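Local coordinates for protein-L-isoaspartate(D-aspartate) O-methyltransferase (Sulfolobus tokodaii, PDB 1VBF) that probably catalyses the S-adenosyl-L-methionine-dependent methyl esterification of L-isoaspartyl residues in damaged proteins, a step in their repair or degradation, at residues Met161-Gly166 against Tyr174-Lys179. Sequence-based numbering, arbitrary orientation.
Sequences MILPIG and YKVIKK
Residues 161-165 and 174-177 run antiparallel as a beta hairpin; the axes of these short segments approach to 4.6 Å and are inclined at 148°. Met161 faces Val176 and Leu163 faces Tyr174 as hydrogen-bonded pairs. Ile162 and Lys175 form the non-hydrogen-bonded pair between them. Met161 N donates to Val176 O (2.7 Å), and Val176 N returns a bond to Met161 O nearly along the C=O axis. Leu163 N donates a hydrogen bond to Tyr174 O at 3.0 Å. Tyr174 N donates to Leu163 O from above the carbonyl plane, at 2.8 Å.

Met161 (selenomethionine), Leu163, Tyr174 and Val176 share one face of the sheet. CG of Leu163 sits between N and C (chi1 49°), which puts its CD1 4.0 Å from Tyr174 CB. Leu163 CD1 also touches Val176 CG2 at 4.3 Å. Ile165 crosses Tyr174 at about a right angle, with Ile165 CB 3.9 Å from Tyr174 CD1. The phenol OH hydrogen-bonds Lys172 NZ. Met161 meets Val176 through CB; its extended chain leads away toward Val138 and Val140. On the other face, Ile162 CG1 touches Lys175 CG at 4.1 Å. The extended lysine carries NZ to Glu65 O.

The hairpin joins 159-165, last of five adjacent parallel strands, to antiparallel 171-177, which 184-191 then flanks. This 3-2-1-4-5-6-7 order is the isoaspartyl methyltransferase variant of the Rossmann-like fold. Ile165 also packs on Tyr203 of a second subunit. The backbone of Ile162 hydrogen-bonds with Val138 and Val140 of parallel strand 135-140. The four cross-strand bonds serve Met161, Leu163, Tyr174 and Val176, with apolar contacts on both faces.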
HETATM    1  N   MSE B 161       6.524  35.901  -1.475  1.00 38.84           N
HETATM    2  CA  MSE B 161       7.111  34.830  -0.674  1.00 40.61           C
HETATM    3  C   MSE B 161       7.113  33.514  -1.440  1.00 38.54           C
HETATM    4  O   MSE B 161       6.160  33.201  -2.153  1.00 39.33           O
HETATM    5  CB  MSE B 161       6.364  34.629   0.644  1.00 44.33           C
HETATM    6  CG  MSE B 161       6.909  33.454   1.475  1.00 50.80           C
HETATM    7 SE   MSE B 161       5.992  33.202   3.203  1.00 63.68          SE
HETATM    8  CE  MSE B 161       7.431  32.399   4.168  1.00 58.58           C
ATOM      9  N   ILE B 162       8.194  32.757  -1.304  1.00 34.88           N
ATOM     10  CA  ILE B 162       8.301  31.461  -1.944  1.00 31.79           C
ATOM     11  C   ILE B 162       8.611  30.405  -0.887  1.00 31.64           C
ATOM     12  O   ILE B 162       9.556  30.563  -0.115  1.00 32.34           O
ATOM     13  CB  ILE B 162       9.392  31.478  -3.047  1.00 31.24           C
ATOM     14  CG1 ILE B 162       8.864  32.268  -4.243  1.00 32.04           C
ATOM     15  CG2 ILE B 162       9.784  30.042  -3.491  1.00 28.61           C
ATOM     16  CD1 ILE B 162       9.794  32.343  -5.419  1.00 30.69           C
ATOM     17  N   LEU B 163       7.793  29.353  -0.825  1.00 29.52           N
ATOM     18  CA  LEU B 163       8.013  28.258   0.122  1.00 30.56           C
ATOM     19  C   LEU B 163       7.331  26.991  -0.303  1.00 32.21           C
ATOM     20  O   LEU B 163       6.359  27.040  -1.050  1.00 34.91           O
ATOM     21  CB  LEU B 163       7.490  28.579   1.520  1.00 28.85           C
ATOM     22  CG  LEU B 163       6.082  29.136   1.812  1.00 29.66           C
ATOM     23  CD1 LEU B 163       5.090  28.944   0.688  1.00 29.79           C
ATOM     24  CD2 LEU B 163       5.592  28.480   3.074  1.00 30.27           C
ATOM     25  N   PRO B 164       7.825  25.832   0.168  1.00 33.01           N
ATOM     26  CA  PRO B 164       7.242  24.524  -0.151  1.00 33.57           C
ATOM     27  C   PRO B 164       6.185  24.218   0.922  1.00 35.49           C
ATOM     28  O   PRO B 164       6.476  24.265   2.125  1.00 36.69           O
ATOM     29  CB  PRO B 164       8.421  23.556  -0.035  1.00 31.96           C
ATOM     30  CG  PRO B 164       9.628  24.437   0.215  1.00 33.26           C
ATOM     31  CD  PRO B 164       9.103  25.660   0.872  1.00 32.33           C
ATOM     32  N   ILE B 165       4.960  23.935   0.501  1.00 36.14           N
ATOM     33  CA  ILE B 165       3.910  23.596   1.451  1.00 36.70           C
ATOM     34  C   ILE B 165       3.449  22.156   1.259  1.00 36.95           C
ATOM     35  O   ILE B 165       3.146  21.725   0.146  1.00 39.21           O
ATOM     36  CB  ILE B 165       2.662  24.504   1.306  1.00 36.28           C
ATOM     37  CG1 ILE B 165       3.029  25.960   1.584  1.00 32.88           C
ATOM     38  CG2 ILE B 165       1.562  24.034   2.278  1.00 35.62           C
ATOM     39  CD1 ILE B 165       1.860  26.874   1.433  1.00 29.07           C
ATOM     40  N   GLY B 166       3.394  21.407   2.345  1.00 36.77           N
ATOM     41  CA  GLY B 166       2.931  20.049   2.227  1.00 36.56           C
ATOM     42  C   GLY B 166       3.358  19.109   3.319  1.00 37.49           C
ATOM     43  O   GLY B 166       4.465  19.197   3.842  1.00 37.35           O
ATOM     44  N   TYR B 174       5.395  27.057  -3.676  1.00 35.55           N
ATOM     45  CA  TYR B 174       4.439  28.127  -3.896  1.00 37.36           C
ATOM     46  C   TYR B 174       5.021  29.529  -3.918  1.00 37.66           C
ATOM     47  O   TYR B 174       5.870  29.876  -3.096  1.00 38.03           O
ATOM     48  CB  TYR B 174       3.352  28.130  -2.831  1.00 40.00           C
ATOM     49  CG  TYR B 174       2.328  27.054  -2.942  1.00 42.00           C
ATOM     50  CD1 TYR B 174       2.527  25.809  -2.350  1.00 42.53           C
ATOM     51  CD2 TYR B 174       1.137  27.290  -3.620  1.00 45.18           C
ATOM     52  CE1 TYR B 174       1.562  24.824  -2.432  1.00 44.76           C
ATOM     53  CE2 TYR B 174       0.156  26.306  -3.712  1.00 46.24           C
ATOM     54  CZ  TYR B 174       0.377  25.081  -3.116  1.00 46.29           C
ATOM     55  OH  TYR B 174      -0.589  24.113  -3.215  1.00 48.98           O
ATOM     56  N   LYS B 175       4.539  30.333  -4.858  1.00 36.26           N
ATOM     57  CA  LYS B 175       4.953  31.721  -4.960  1.00 36.73           C
ATOM     58  C   LYS B 175       3.744  32.532  -4.464  1.00 36.49           C
ATOM     59  O   LYS B 175       2.685  32.580  -5.099  1.00 34.84           O
ATOM     60  CB  LYS B 175       5.302  32.075  -6.409  1.00 37.63           C
ATOM     61  CG  LYS B 175       5.773  33.507  -6.589  1.00 38.64           C
ATOM     62  CD  LYS B 175       6.118  33.782  -8.032  1.00 39.53           C
ATOM     63  CE  LYS B 175       6.510  35.225  -8.230  1.00 39.05           C
ATOM     64  NZ  LYS B 175       7.173  35.389  -9.540  1.00 42.12           N
ATOM     65  N   VAL B 176       3.915  33.168  -3.318  1.00 35.52           N
ATOM     66  CA  VAL B 176       2.844  33.918  -2.690  1.00 35.38           C
ATOM     67  C   VAL B 176       3.009  35.418  -2.794  1.00 36.16           C
ATOM     68  O   VAL B 176       4.039  35.950  -2.398  1.00 38.84           O
ATOM     69  CB  VAL B 176       2.773  33.552  -1.205  1.00 33.79           C
ATOM     70  CG1 VAL B 176       1.640  34.270  -0.534  1.00 35.70           C
ATOM     71  CG2 VAL B 176       2.632  32.076  -1.064  1.00 34.99           C
ATOM     72  N   ILE B 177       2.009  36.109  -3.325  1.00 36.35           N
ATOM     73  CA  ILE B 177       2.098  37.561  -3.402  1.00 37.72           C
ATOM     74  C   ILE B 177       1.119  38.129  -2.393  1.00 38.54           C
ATOM     75  O   ILE B 177      -0.080  37.935  -2.513  1.00 39.42           O
ATOM     76  CB  ILE B 177       1.731  38.107  -4.785  1.00 36.85           C
ATOM     77  CG1 ILE B 177       2.731  37.614  -5.831  1.00 35.83           C
ATOM     78  CG2 ILE B 177       1.731  39.613  -4.740  1.00 32.87           C
ATOM     79  CD1 ILE B 177       2.409  38.104  -7.205  1.00 33.84           C
ATOM     80  N   LYS B 178       1.623  38.836  -1.399  1.00 40.40           N
ATOM     81  CA  LYS B 178       0.737  39.357  -0.386  1.00 43.95           C
ATOM     82  C   LYS B 178      -0.345  40.308  -0.881  1.00 47.64           C
ATOM     83  O   LYS B 178      -0.109  41.158  -1.748  1.00 48.80           O
ATOM     84  CB  LYS B 178       1.542  40.016   0.722  1.00 41.84           C
ATOM     85  CG  LYS B 178       0.722  40.316   1.950  1.00 41.95           C
ATOM     86  CD  LYS B 178       1.636  40.676   3.078  1.00 45.29           C
ATOM     87  CE  LYS B 178       0.895  40.989   4.362  1.00 44.25           C
ATOM     88  NZ  LYS B 178       1.893  41.360   5.417  1.00 43.10           N
ATOM     89  N   LYS B 179      -1.542  40.133  -0.323  1.00 50.96           N
ATOM     90  CA  LYS B 179      -2.703  40.958  -0.631  1.00 53.37           C
ATOM     91  C   LYS B 179      -3.734  40.780   0.491  1.00 53.81           C
ATOM     92  O   LYS B 179      -4.762  40.138   0.294  1.00 54.40           O
ATOM     93  CB  LYS B 179      -3.320  40.545  -1.968  1.00 55.27           C
ATOM     94  CG  LYS B 179      -4.459  41.457  -2.366  1.00 59.64           C
ATOM     95  CD  LYS B 179      -5.493  40.769  -3.228  1.00 63.61           C
ATOM     96  CE  LYS B 179      -6.687  41.696  -3.450  1.00 65.87           C
ATOM     97  NZ  LYS B 179      -7.851  40.984  -4.051  1.00 69.06           N
TER